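Local coordinates for protein DNA gyrase, B subunit, truncated (Myxococcus xanthus, PDB 3CWV) that is probably the ATP-binding subunit of a gyrase-type topoisomerase that breaks, passes and rejoins double-stranded DNA, at residues V58-I64 and F169-L174. Sequence-based numbering, arbitrary orientation.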
loop_
_atom_site.group_PDB
_atom_site.type_symbol
_atom_site.label_atom_id
_atom_site.label_comp_id
_atom_site.label_asym_id
_atom_site.label_seq_id
_atom_site.Cartn_x
_atom_site.Cartn_y
_atom_site.Cartn_z
ATOM N N VAL A 58 -8.669 -15.957 -0.371
ATOM C CA VAL A 58 -10.120 -15.842 -0.189
ATOM C C VAL A 58 -10.724 -17.241 -0.368
ATOM O O VAL A 58 -10.401 -17.952 -1.315
ATOM C CB VAL A 58 -10.754 -14.834 -1.185
ATOM C CG1 VAL A 58 -12.213 -14.563 -0.835
ATOM C CG2 VAL A 58 -9.988 -13.550 -1.168
ATOM N N GLY A 59 -11.547 -17.650 0.576
ATOM C CA GLY A 59 -12.172 -18.957 0.503
ATOM C C GLY A 59 -13.610 -18.795 0.062
ATOM O O GLY A 59 -14.144 -17.677 0.050
ATOM N N GLY A 60 -14.238 -19.915 -0.290
ATOM C CA GLY A 60 -15.653 -19.933 -0.666
ATOM C C GLY A 60 -16.584 -19.613 0.487
ATOM O O GLY A 60 -17.712 -19.178 0.273
ATOM N N ASP A 61 -16.111 -19.808 1.714
ATOM C CA ASP A 61 -16.924 -19.564 2.904
ATOM C C ASP A 61 -16.929 -18.109 3.398
ATOM O O ASP A 61 -17.396 -17.822 4.504
ATOM C CB ASP A 61 -16.455 -20.479 4.017
ATOM C CG ASP A 61 -15.086 -20.102 4.542
ATOM O OD1 ASP A 61 -14.304 -19.450 3.794
ATOM O OD2 ASP A 61 -14.822 -20.458 5.719
ATOM N N GLY A 62 -16.419 -17.190 2.581
ATOM C CA GLY A 62 -16.407 -15.766 2.942
ATOM C C GLY A 62 -15.302 -15.376 3.928
ATOM O O GLY A 62 -15.225 -14.220 4.372
ATOM N N SER A 63 -14.446 -16.339 4.266
ATOM C CA SER A 63 -13.303 -16.055 5.129
ATOM C C SER A 63 -12.146 -15.455 4.310
ATOM O O SER A 63 -12.125 -15.512 3.076
ATOM C CB SER A 63 -12.852 -17.317 5.873
ATOM O OG SER A 63 -12.126 -18.182 5.013
ATOM N N ILE A 64 -11.169 -14.892 5.019
ATOM C CA ILE A 64 -10.046 -14.217 4.399
ATOM C C ILE A 64 -8.820 -14.681 5.180
ATOM O O ILE A 64 -8.872 -14.749 6.407
ATOM C CB ILE A 64 -10.159 -12.680 4.612
ATOM C CG1 ILE A 64 -11.271 -12.089 3.751
ATOM C CG2 ILE A 64 -8.818 -11.952 4.284
ATOM C CD1 ILE A 64 -10.917 -11.924 2.263
ATOM N N PHE A 169 -16.820 -10.928 -0.952
ATOM C CA PHE A 169 -15.695 -10.120 -1.437
ATOM C C PHE A 169 -15.607 -10.084 -2.946
ATOM O O PHE A 169 -15.821 -11.098 -3.600
ATOM C CB PHE A 169 -14.383 -10.658 -0.868
ATOM C CG PHE A 169 -14.260 -10.463 0.602
ATOM C CD1 PHE A 169 -13.994 -9.193 1.127
ATOM C CD2 PHE A 169 -14.444 -11.529 1.472
ATOM C CE1 PHE A 169 -13.881 -9.014 2.499
ATOM C CE2 PHE A 169 -14.344 -11.344 2.841
ATOM C CZ PHE A 169 -14.061 -10.079 3.355
ATOM N N ASP A 170 -15.289 -8.912 -3.491
ATOM C CA ASP A 170 -15.008 -8.722 -4.902
ATOM C C ASP A 170 -13.552 -9.187 -5.114
ATOM O O ASP A 170 -12.614 -8.461 -4.769
ATOM C CB ASP A 170 -15.165 -7.234 -5.231
ATOM C CG ASP A 170 -14.977 -6.921 -6.713
ATOM O OD1 ASP A 170 -14.210 -7.610 -7.420
ATOM O OD2 ASP A 170 -15.614 -5.959 -7.181
ATOM N N ARG A 171 -13.370 -10.396 -5.647
ATOM C CA ARG A 171 -12.029 -10.951 -5.905
ATOM C C ARG A 171 -11.152 -10.070 -6.787
ATOM O O ARG A 171 -9.935 -9.948 -6.552
ATOM C CB ARG A 171 -12.105 -12.335 -6.548
ATOM C CG ARG A 171 -11.923 -13.482 -5.609
ATOM C CD ARG A 171 -13.144 -13.674 -4.785
ATOM N NE ARG A 171 -13.335 -15.081 -4.447
ATOM C CZ ARG A 171 -14.344 -15.537 -3.712
ATOM N NH1 ARG A 171 -14.438 -16.837 -3.447
ATOM N NH2 ARG A 171 -15.259 -14.690 -3.243
ATOM N N ALA A 172 -11.768 -9.467 -7.801
ATOM C CA ALA A 172 -11.046 -8.593 -8.728
ATOM C C ALA A 172 -10.438 -7.379 -8.046
ATOM O O ALA A 172 -9.288 -7.001 -8.338
ATOM C CB ALA A 172 -11.969 -8.141 -9.887
ATOM N N ARG A 173 -11.194 -6.717 -7.169
ATOM C CA ARG A 173 -10.618 -5.543 -6.500
ATOM C C ARG A 173 -9.544 -5.907 -5.456
ATOM O O ARG A 173 -8.579 -5.174 -5.287
ATOM C CB ARG A 173 -11.701 -4.615 -5.926
ATOM C CG ARG A 173 -11.998 -4.763 -4.484
ATOM C CD ARG A 173 -12.953 -3.674 -4.040
ATOM N NE ARG A 173 -14.205 -3.759 -4.783
ATOM C CZ ARG A 173 -15.373 -3.287 -4.349
ATOM N NH1 ARG A 173 -15.450 -2.661 -3.180
ATOM N NH2 ARG A 173 -16.462 -3.447 -5.089
ATOM N N LEU A 174 -9.708 -7.039 -4.780
ATOM C CA LEU A 174 -8.667 -7.566 -3.891
ATOM C C LEU A 174 -7.377 -7.914 -4.654
ATOM O O LEU A 174 -6.284 -7.535 -4.206
ATOM C CB LEU A 174 -9.180 -8.753 -3.055
ATOM C CG LEU A 174 -10.335 -8.474 -2.070
ATOM C CD1 LEU A 174 -10.569 -9.726 -1.261
ATOM C CD2 LEU A 174 -10.066 -7.241 -1.150
HETATM O O HOH W 1 -12.100 -18.257 -3.742
#
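Ile-64 lies against the ring of Phe-169 where a beta hairpin meets the start of a helix, an example of how an alpha/beta sandwich, here the GHKL-type ATPase fold of GyrB proteins, packs the turn between two inner strands against a helix start. The hairpin joins strands 53-58 and 64-70 through a type I turn from Gly-59 to Gly-62; the helix is 171-184.

Apolar contacts dominate. CD1 of Ile-64 sits over one face of the Phe-169 ring, offset toward the rim, a CH-pi contact 3.6 Å from the centroid and 17° off the normal. Packing is tight here, with CG1 of Ile-64 only 3.3 Å from CE2 of Phe-169. With CG of Phe-169 anti to its own carbonyl carbon (chi1 -68°), the ring swings toward the hairpin; helix 28-47 supports it through Leu-31 and Val-35, and His-32 meets it edge-to-face. Cut back to alanine, Phe-169 would probably no longer offer a face to CD1 of Ile-64 or a ring for His-32 to meet, leaving a gap beside Val-35. Alongside, CG2 of Val-58 touches CD1 of Leu-174 at 3.9 Å, the two side chains crossing at about a right angle beside Phe-192.

One polar atom faces the ring edge: Gly-62 O, in plane, 3.4 Å from CE2 of Phe-169.

Polar side chains brace each segment internally. Asp-61 OD1 takes both OG and N of Ser-63, the latter closing an Asx turn. On the helix side Asp-170 is the N-cap, its OD1 accepting from Arg-173 N.

Between the segments the polar link is indirect. The bent chain of Arg-171 lays its guanidinium across Val-58, whose CG1 stands over the centre of one face, 3.7 Å from CZ of Arg-171. A single water bridges them, donating to Val-58 O at 3.0 Å and accepting from Arg-171 NH1 at 2.8 Å.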